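Local coordinates for Non-sulfated chondroitin lyase E66 (Autographa californica nucleopolyhedrovirus, PDB 3VSN), which cleaves non-sulfated chondroitin as a lyase of the occlusion-derived virus envelope and is essential for oral infectivity, at residues A[142-153]-A[195-205]; A[570-578]-A[585-593]. All coordinates share one frame; numbering follows the deposited sequence.

Contact 1. Residues A[142-153]-A[195-205]. Unlike the reference sequence in segment 195-205: M204 (reference Ile).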
# COMPACT_ATOMS: atom_id res chain seq x y z
N ILE A 142 10.55 19.46 -12.65
CA ILE A 142 9.34 18.68 -12.33
C ILE A 142 8.16 19.59 -12.03
O ILE A 142 7.17 19.59 -12.76
CB ILE A 142 9.59 17.68 -11.18
CG1 ILE A 142 10.76 16.73 -11.50
CG2 ILE A 142 8.32 16.89 -10.84
CD1 ILE A 142 10.62 15.95 -12.80
N THR A 143 8.27 20.38 -10.96
CA THR A 143 7.14 21.16 -10.46
C THR A 143 6.82 22.40 -11.30
O THR A 143 5.66 22.68 -11.59
CB THR A 143 7.34 21.56 -8.99
OG1 THR A 143 7.92 20.45 -8.28
CG2 THR A 143 6.01 21.92 -8.34
N MET A 144 7.86 23.13 -11.71
CA MET A 144 7.66 24.38 -12.45
C MET A 144 6.91 24.23 -13.78
O MET A 144 5.99 25.00 -14.05
CB MET A 144 8.99 25.12 -12.65
CG MET A 144 8.82 26.54 -13.18
SD MET A 144 10.42 27.29 -13.56
CE MET A 144 10.87 26.40 -15.06
N PRO A 145 7.27 23.23 -14.62
CA PRO A 145 6.50 23.07 -15.86
C PRO A 145 5.01 22.79 -15.61
O PRO A 145 4.17 23.21 -16.42
CB PRO A 145 7.18 21.88 -16.54
CG PRO A 145 8.58 21.95 -16.05
CD PRO A 145 8.44 22.33 -14.61
N GLU A 146 4.70 22.13 -14.50
CA GLU A 146 3.31 21.91 -14.09
C GLU A 146 2.60 23.22 -13.74
O GLU A 146 1.39 23.35 -13.97
CB GLU A 146 3.23 20.91 -12.93
CG GLU A 146 3.56 19.48 -13.34
CD GLU A 146 3.75 18.52 -12.18
OE1 GLU A 146 3.88 18.96 -11.01
OE2 GLU A 146 3.79 17.30 -12.44
N VAL A 147 3.34 24.19 -13.21
CA VAL A 147 2.80 25.53 -12.92
C VAL A 147 2.35 26.22 -14.22
O VAL A 147 1.23 26.71 -14.31
CB VAL A 147 3.81 26.42 -12.17
CG1 VAL A 147 3.27 27.83 -11.99
CG2 VAL A 147 4.14 25.81 -10.81
N PHE A 148 3.24 26.23 -15.21
CA PHE A 148 2.94 26.79 -16.53
C PHE A 148 1.67 26.18 -17.10
O PHE A 148 0.77 26.89 -17.55
CB PHE A 148 4.11 26.58 -17.49
CG PHE A 148 5.23 27.57 -17.33
CD1 PHE A 148 5.26 28.73 -18.10
CD2 PHE A 148 6.25 27.35 -16.41
CE1 PHE A 148 6.29 29.65 -17.96
CE2 PHE A 148 7.29 28.26 -16.27
CZ PHE A 148 7.31 29.41 -17.05
N MET A 149 1.59 24.85 -17.06
CA MET A 149 0.46 24.12 -17.60
C MET A 149 -0.85 24.44 -16.87
O MET A 149 -1.85 24.77 -17.51
CB MET A 149 0.73 22.61 -17.59
CG MET A 149 -0.39 21.78 -18.18
SD MET A 149 0.02 20.03 -18.20
CE MET A 149 -1.39 19.38 -19.08
N ASN A 150 -0.84 24.35 -15.54
CA ASN A 150 -2.03 24.60 -14.73
C ASN A 150 -2.57 26.03 -14.89
O ASN A 150 -3.78 26.21 -15.09
CB ASN A 150 -1.79 24.28 -13.26
CG ASN A 150 -1.85 22.79 -12.96
OD1 ASN A 150 -0.88 22.06 -13.18
ND2 ASN A 150 -2.99 22.34 -12.46
N ILE A 151 -1.68 27.02 -14.83
CA ILE A 151 -2.08 28.42 -14.96
C ILE A 151 -2.67 28.70 -16.35
O ILE A 151 -3.77 29.25 -16.46
CB ILE A 151 -0.92 29.40 -14.62
CG1 ILE A 151 -0.60 29.30 -13.12
CG2 ILE A 151 -1.30 30.83 -14.97
CD1 ILE A 151 0.55 30.18 -12.65
N THR A 152 -1.94 28.30 -17.40
CA THR A 152 -2.38 28.51 -18.78
C THR A 152 -3.78 27.92 -19.05
O THR A 152 -4.64 28.59 -19.62
CB THR A 152 -1.36 27.96 -19.79
OG1 THR A 152 -0.09 28.61 -19.59
CG2 THR A 152 -1.82 28.20 -21.23
N ILE A 153 -4.00 26.68 -18.63
CA ILE A 153 -5.28 26.01 -18.91
C ILE A 153 -6.45 26.59 -18.10
O ILE A 153 -7.48 26.92 -18.67
CB ILE A 153 -5.20 24.48 -18.79
CG1 ILE A 153 -4.14 23.93 -19.75
CG2 ILE A 153 -6.56 23.84 -19.08
CD1 ILE A 153 -3.85 22.45 -19.62
N MET A 195 7.37 14.95 -16.36
CA MET A 195 7.79 15.88 -17.43
C MET A 195 6.98 15.77 -18.72
O MET A 195 6.70 16.78 -19.36
CB MET A 195 9.26 15.66 -17.76
CG MET A 195 10.22 16.02 -16.64
SD MET A 195 11.79 15.16 -16.80
CE MET A 195 12.53 15.99 -18.20
N GLY A 196 6.61 14.55 -19.10
CA GLY A 196 5.92 14.32 -20.37
C GLY A 196 4.57 15.00 -20.49
O GLY A 196 4.15 15.34 -21.60
N VAL A 197 3.89 15.20 -19.36
CA VAL A 197 2.55 15.79 -19.36
C VAL A 197 2.55 17.28 -19.78
O VAL A 197 1.87 17.64 -20.74
CB VAL A 197 1.81 15.57 -18.01
CG1 VAL A 197 0.46 16.26 -18.02
CG2 VAL A 197 1.65 14.08 -17.72
N PRO A 198 3.31 18.15 -19.06
CA PRO A 198 3.38 19.54 -19.53
C PRO A 198 4.15 19.69 -20.85
O PRO A 198 3.84 20.60 -21.62
CB PRO A 198 4.11 20.27 -18.40
CG PRO A 198 4.83 19.20 -17.65
CD PRO A 198 3.95 17.99 -17.74
N TYR A 199 5.12 18.81 -21.11
CA TYR A 199 5.81 18.86 -22.40
C TYR A 199 4.85 18.64 -23.57
O TYR A 199 4.85 19.42 -24.53
CB TYR A 199 6.99 17.88 -22.50
CG TYR A 199 7.57 17.86 -23.90
CD1 TYR A 199 8.44 18.87 -24.33
CD2 TYR A 199 7.23 16.86 -24.81
CE1 TYR A 199 8.95 18.87 -25.62
CE2 TYR A 199 7.74 16.85 -26.10
CZ TYR A 199 8.61 17.85 -26.49
OH TYR A 199 9.12 17.85 -27.77
N THR A 200 4.05 17.58 -23.49
CA THR A 200 3.06 17.28 -24.53
C THR A 200 2.12 18.47 -24.75
O THR A 200 1.85 18.85 -25.90
CB THR A 200 2.25 16.01 -24.20
OG1 THR A 200 3.13 14.89 -24.17
CG2 THR A 200 1.18 15.76 -25.26
N TYR A 201 1.64 19.06 -23.66
CA TYR A 201 0.79 20.25 -23.74
C TYR A 201 1.51 21.42 -24.42
O TYR A 201 0.91 22.11 -25.25
CB TYR A 201 0.25 20.66 -22.37
CG TYR A 201 -0.62 21.90 -22.41
CD1 TYR A 201 -1.80 21.92 -23.16
CD2 TYR A 201 -0.25 23.05 -21.73
CE1 TYR A 201 -2.59 23.05 -23.22
CE2 TYR A 201 -1.04 24.19 -21.78
CZ TYR A 201 -2.20 24.19 -22.52
OH TYR A 201 -2.97 25.32 -22.55
N SER A 202 2.78 21.63 -24.10
CA SER A 202 3.56 22.71 -24.73
C SER A 202 3.67 22.52 -26.24
O SER A 202 3.60 23.49 -27.00
CB SER A 202 4.94 22.88 -24.09
OG SER A 202 5.83 21.83 -24.44
N GLN A 203 3.81 21.26 -26.67
CA GLN A 203 3.84 20.94 -28.10
C GLN A 203 2.49 21.16 -28.78
O GLN A 203 2.43 21.59 -29.94
CB GLN A 203 4.34 19.51 -28.33
CG GLN A 203 5.84 19.33 -28.15
CD GLN A 203 6.65 19.95 -29.28
OE1 GLN A 203 6.92 21.16 -29.29
NE2 GLN A 203 7.05 19.13 -30.24
N MET A 204 1.40 20.87 -28.06
CA MET A 204 0.06 21.13 -28.57
C MET A 204 -0.17 22.63 -28.75
O MET A 204 -0.79 23.06 -29.73
CB MET A 204 -1.00 20.54 -27.64
CG MET A 204 -0.97 19.02 -27.57
SD MET A 204 -2.13 18.40 -26.34
CE MET A 204 -3.67 18.52 -27.24
N LEU A 205 0.34 23.43 -27.82
CA LEU A 205 0.28 24.89 -27.92
C LEU A 205 1.04 25.43 -29.13
O LEU A 205 0.67 26.46 -29.70
CB LEU A 205 0.81 25.55 -26.64
CG LEU A 205 -0.06 25.50 -25.38
CD1 LEU A 205 0.74 26.07 -24.22
CD2 LEU A 205 -1.37 26.26 -25.56
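I153 meets the flat side of Y201 where helices 138-154 and 189-205 pack together. Its CD1 lies 3.8 Å from the centroid of the Y201 ring, 12° off the normal, a CH-pi contact over the centre of the face; CG1 of I153 leans on the phenol end. L205, one turn further along helix 189-205, sets its CG over the rim of the opposite face, which leaves the ring sandwiched between two branched aliphatic groups. T152 adds an edge contact, its CG2 being 3.4 Å from Y201 OH.

M149 supplies the sulfur contacts. With CG anti to the backbone N (chi1 -178°) and the chain extended beyond it, the side chain reaches across to the other helix. SD rests 3.6 Å from P198 CA and makes an oblique Met-aromatic contact with Y201, while CE ends 3.8 Å from V197 CG1.

Proline against proline forms the next layer: P145 CB is 3.7 Å from P198 CG, and P198 CB also abuts the carbonyl oxygen of P145. Each helix is kinked at its proline, which has no N-H to give to the preceding turn. Beyond them I142 CD1 meets M195 CG at 3.9 Å, the two side chains crossing at about a right angle.

No hydrogen bond spans the contact. Polar ends turn to other partners: Y201 OH bonds to E35, and E146 forms salt bridges with R194 and K49.

The axes approach to 8.9 Å at 43°, inside the helical alpha/alpha toroid. Helix 29-48 covers M149 and I153 with F38, helix 161-175 touches F148 and L205, helix 75-93 packs against T143 and V147, and I142 borders the catalytic N191, which lies on helix 189-205 itself.

Contact 2. Residues A[570-578]-A[585-593]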
# COMPACT_ATOMS: atom_id res chain seq x y z
N VAL A 570 -7.58 -30.99 14.70
CA VAL A 570 -8.25 -32.23 14.29
C VAL A 570 -7.26 -33.40 14.16
O VAL A 570 -6.61 -33.57 13.12
CB VAL A 570 -9.07 -32.05 12.99
CG1 VAL A 570 -9.82 -33.34 12.63
CG2 VAL A 570 -10.06 -30.90 13.14
N ASN A 571 -7.15 -34.18 15.23
CA ASN A 571 -6.38 -35.44 15.26
C ASN A 571 -4.86 -35.32 15.24
O ASN A 571 -4.17 -35.94 16.05
CB ASN A 571 -6.85 -36.42 14.16
CG ASN A 571 -8.26 -36.93 14.39
OD1 ASN A 571 -8.73 -36.99 15.52
ND2 ASN A 571 -8.93 -37.32 13.31
N SER A 572 -4.33 -34.55 14.30
CA SER A 572 -2.88 -34.48 14.12
C SER A 572 -2.33 -33.07 14.26
O SER A 572 -3.07 -32.08 14.19
CB SER A 572 -2.46 -35.11 12.78
OG SER A 572 -3.28 -34.64 11.71
N ASP A 573 -1.02 -33.00 14.49
CA ASP A 573 -0.29 -31.74 14.55
C ASP A 573 -0.50 -30.95 13.26
O ASP A 573 -0.44 -31.52 12.17
CB ASP A 573 1.21 -31.98 14.75
CG ASP A 573 1.53 -32.59 16.10
OD1 ASP A 573 0.60 -32.85 16.90
OD2 ASP A 573 2.74 -32.81 16.37
N GLU A 574 -0.76 -29.65 13.41
CA GLU A 574 -0.87 -28.70 12.30
C GLU A 574 -2.19 -28.76 11.51
O GLU A 574 -2.39 -27.95 10.60
CB GLU A 574 0.32 -28.80 11.33
CG GLU A 574 1.68 -28.67 11.98
CD GLU A 574 2.79 -28.39 10.98
OE1 GLU A 574 3.59 -29.30 10.72
OE2 GLU A 574 2.84 -27.25 10.44
N ASN A 575 -3.07 -29.69 11.86
CA ASN A 575 -4.35 -29.82 11.18
C ASN A 575 -5.40 -28.96 11.89
O ASN A 575 -6.09 -29.43 12.79
CB ASN A 575 -4.77 -31.30 11.12
CG ASN A 575 -5.83 -31.58 10.06
OD1 ASN A 575 -5.82 -30.99 8.97
ND2 ASN A 575 -6.73 -32.50 10.37
N ILE A 576 -5.49 -27.69 11.48
CA ILE A 576 -6.34 -26.70 12.16
C ILE A 576 -7.61 -26.36 11.38
O ILE A 576 -7.55 -25.76 10.31
CB ILE A 576 -5.57 -25.38 12.46
CG1 ILE A 576 -4.23 -25.66 13.16
CG2 ILE A 576 -6.44 -24.41 13.25
CD1 ILE A 576 -4.34 -26.41 14.47
N TYR A 577 -8.75 -26.73 11.96
CA TYR A 577 -10.06 -26.49 11.36
C TYR A 577 -10.74 -25.30 12.04
O TYR A 577 -10.90 -25.29 13.26
CB TYR A 577 -10.90 -27.78 11.47
CG TYR A 577 -12.41 -27.66 11.26
CD1 TYR A 577 -12.94 -26.81 10.28
CD2 TYR A 577 -13.29 -28.43 12.01
CE1 TYR A 577 -14.32 -26.71 10.09
CE2 TYR A 577 -14.66 -28.35 11.81
CZ TYR A 577 -15.17 -27.49 10.86
OH TYR A 577 -16.53 -27.41 10.67
N VAL A 578 -11.11 -24.30 11.24
CA VAL A 578 -11.84 -23.14 11.75
C VAL A 578 -13.26 -23.14 11.17
O VAL A 578 -13.45 -23.14 9.96
CB VAL A 578 -11.14 -21.80 11.42
CG1 VAL A 578 -11.91 -20.63 12.02
CG2 VAL A 578 -9.71 -21.81 11.94
N LYS A 585 -15.93 -22.08 6.38
CA LYS A 585 -15.04 -23.04 7.04
C LYS A 585 -13.66 -22.90 6.42
O LYS A 585 -13.53 -22.65 5.22
CB LYS A 585 -15.53 -24.48 6.85
CG LYS A 585 -16.78 -24.86 7.65
CD LYS A 585 -17.13 -26.33 7.42
CE LYS A 585 -18.35 -26.78 8.21
NZ LYS A 585 -18.52 -28.26 8.15
N ALA A 586 -12.62 -23.05 7.23
CA ALA A 586 -11.26 -23.02 6.72
C ALA A 586 -10.45 -24.15 7.31
O ALA A 586 -10.73 -24.63 8.42
CB ALA A 586 -10.60 -21.67 7.01
N LEU A 587 -9.43 -24.59 6.57
CA LEU A 587 -8.52 -25.60 7.06
C LEU A 587 -7.10 -25.19 6.79
O LEU A 587 -6.74 -24.85 5.66
CB LEU A 587 -8.80 -26.96 6.40
CG LEU A 587 -7.95 -28.11 6.96
CD1 LEU A 587 -8.39 -28.48 8.37
CD2 LEU A 587 -8.03 -29.32 6.05
N PHE A 588 -6.29 -25.20 7.85
CA PHE A 588 -4.87 -25.00 7.73
C PHE A 588 -4.24 -26.35 8.01
O PHE A 588 -4.40 -26.90 9.10
CB PHE A 588 -4.38 -23.96 8.75
CG PHE A 588 -5.04 -22.61 8.63
CD1 PHE A 588 -4.51 -21.63 7.79
CD2 PHE A 588 -6.20 -22.32 9.34
CE1 PHE A 588 -5.11 -20.38 7.67
CE2 PHE A 588 -6.82 -21.07 9.23
CZ PHE A 588 -6.27 -20.11 8.39
N ASN A 589 -3.56 -26.91 7.02
CA ASN A 589 -2.87 -28.19 7.21
C ASN A 589 -1.58 -28.16 6.43
O ASN A 589 -1.46 -28.75 5.36
CB ASN A 589 -3.74 -29.38 6.79
CG ASN A 589 -3.14 -30.72 7.20
OD1 ASN A 589 -2.43 -30.81 8.20
ND2 ASN A 589 -3.43 -31.76 6.43
N TYR A 590 -0.60 -27.43 6.97
CA TYR A 590 0.64 -27.15 6.26
C TYR A 590 1.16 -28.37 5.50
O TYR A 590 1.33 -29.44 6.09
CB TYR A 590 1.71 -26.61 7.21
CG TYR A 590 2.83 -26.00 6.42
CD1 TYR A 590 3.90 -26.77 5.99
CD2 TYR A 590 2.76 -24.67 6.01
CE1 TYR A 590 4.91 -26.23 5.22
CE2 TYR A 590 3.76 -24.12 5.24
CZ TYR A 590 4.83 -24.90 4.85
OH TYR A 590 5.82 -24.35 4.08
N PRO A 591 1.47 -28.22 4.19
CA PRO A 591 1.56 -26.98 3.39
C PRO A 591 0.26 -26.46 2.77
O PRO A 591 0.27 -25.41 2.12
CB PRO A 591 2.54 -27.37 2.28
CG PRO A 591 2.25 -28.82 2.05
CD PRO A 591 1.90 -29.40 3.40
N TRP A 592 -0.84 -27.18 2.97
CA TRP A 592 -2.11 -26.84 2.34
C TRP A 592 -2.96 -25.90 3.15
O TRP A 592 -2.96 -25.95 4.38
CB TRP A 592 -2.89 -28.11 2.01
CG TRP A 592 -2.22 -28.91 0.92
CD1 TRP A 592 -1.37 -30.00 1.06
CD2 TRP A 592 -2.27 -28.65 -0.52
NE1 TRP A 592 -0.93 -30.44 -0.16
CE2 TRP A 592 -1.43 -29.67 -1.15
CE3 TRP A 592 -2.93 -27.72 -1.32
CZ2 TRP A 592 -1.27 -29.73 -2.53
CZ3 TRP A 592 -2.75 -27.79 -2.71
CH2 TRP A 592 -1.94 -28.78 -3.30
N VAL A 593 -3.67 -25.02 2.45
CA VAL A 593 -4.69 -24.19 3.07
C VAL A 593 -5.96 -24.29 2.22
O VAL A 593 -5.87 -24.42 0.99
CB VAL A 593 -4.22 -22.72 3.26
CG1 VAL A 593 -4.09 -21.99 1.93
CG2 VAL A 593 -5.16 -21.96 4.19
O HOH W 1 -1.69 -32.71 10.11
O HOH W 2 -1.23 -25.84 9.27
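I576 and F588 form the tight part of this antiparallel hairpin: I576 N gives F588 O a nearly straight 2.7 Å hydrogen bond (167°), and F588 N returns one of 2.8 Å to I576 O. V578 and A586 repeat the reciprocal pair. All four side chains share one face, where V578 CG2 touches the edge of the F588 ring and strand 440-449 covers V578, A586 and F588.

On the other face Y577 and L587 make a non-hydrogen-bonded pair. The extended chain of K585 slants past the edge of the Y577 ring, and NZ forms a salt bridge with E626.

Toward the type II turn S572-N575, where S572 and D573 are exposed, direct backbone bonds between the segments give out, although the chains stay close. N575 ND2 donates to V570 O within its own amide plane (3.0 Å) and bonds S623, which leaves OD1 facing N589, 3.2 Å from its CG, with the amide planes 56° apart. One water lies among S572 OG, D573 O and N589 OD1; another donates to E574 O (2.8 Å) and accepts from Y590 N (2.9 Å).

E574 OE2, beside Y590 CB, forms a salt bridge with K443 and a hydrogen bond with Y458, which would probably favour the ionised carboxylate; K443 also makes a cation-pi contact with Y590. Backbone bonds and apolar packing hold the strands; near the turn water and a charge pair take over.

How the contacts relate
From the N terminus, the chain runs through helix 138-154, then helix 161-175 and two short strands before helix 189-205 returns against it; contact 1 thus closes a loop of 41 residues within the catalytic helical toroid. More than 360 residues later, beyond the sheets that follow the toroid, contact 2 closes a far shorter loop of six residues, joining neighbouring strands of a seven-stranded antiparallel sheet. The two neither nest nor cross but follow in series, on opposite sides of the chain's centre, their nearest atoms about 41 Å apart. One ties helix to helix, the other strand to strand, each within its own domain.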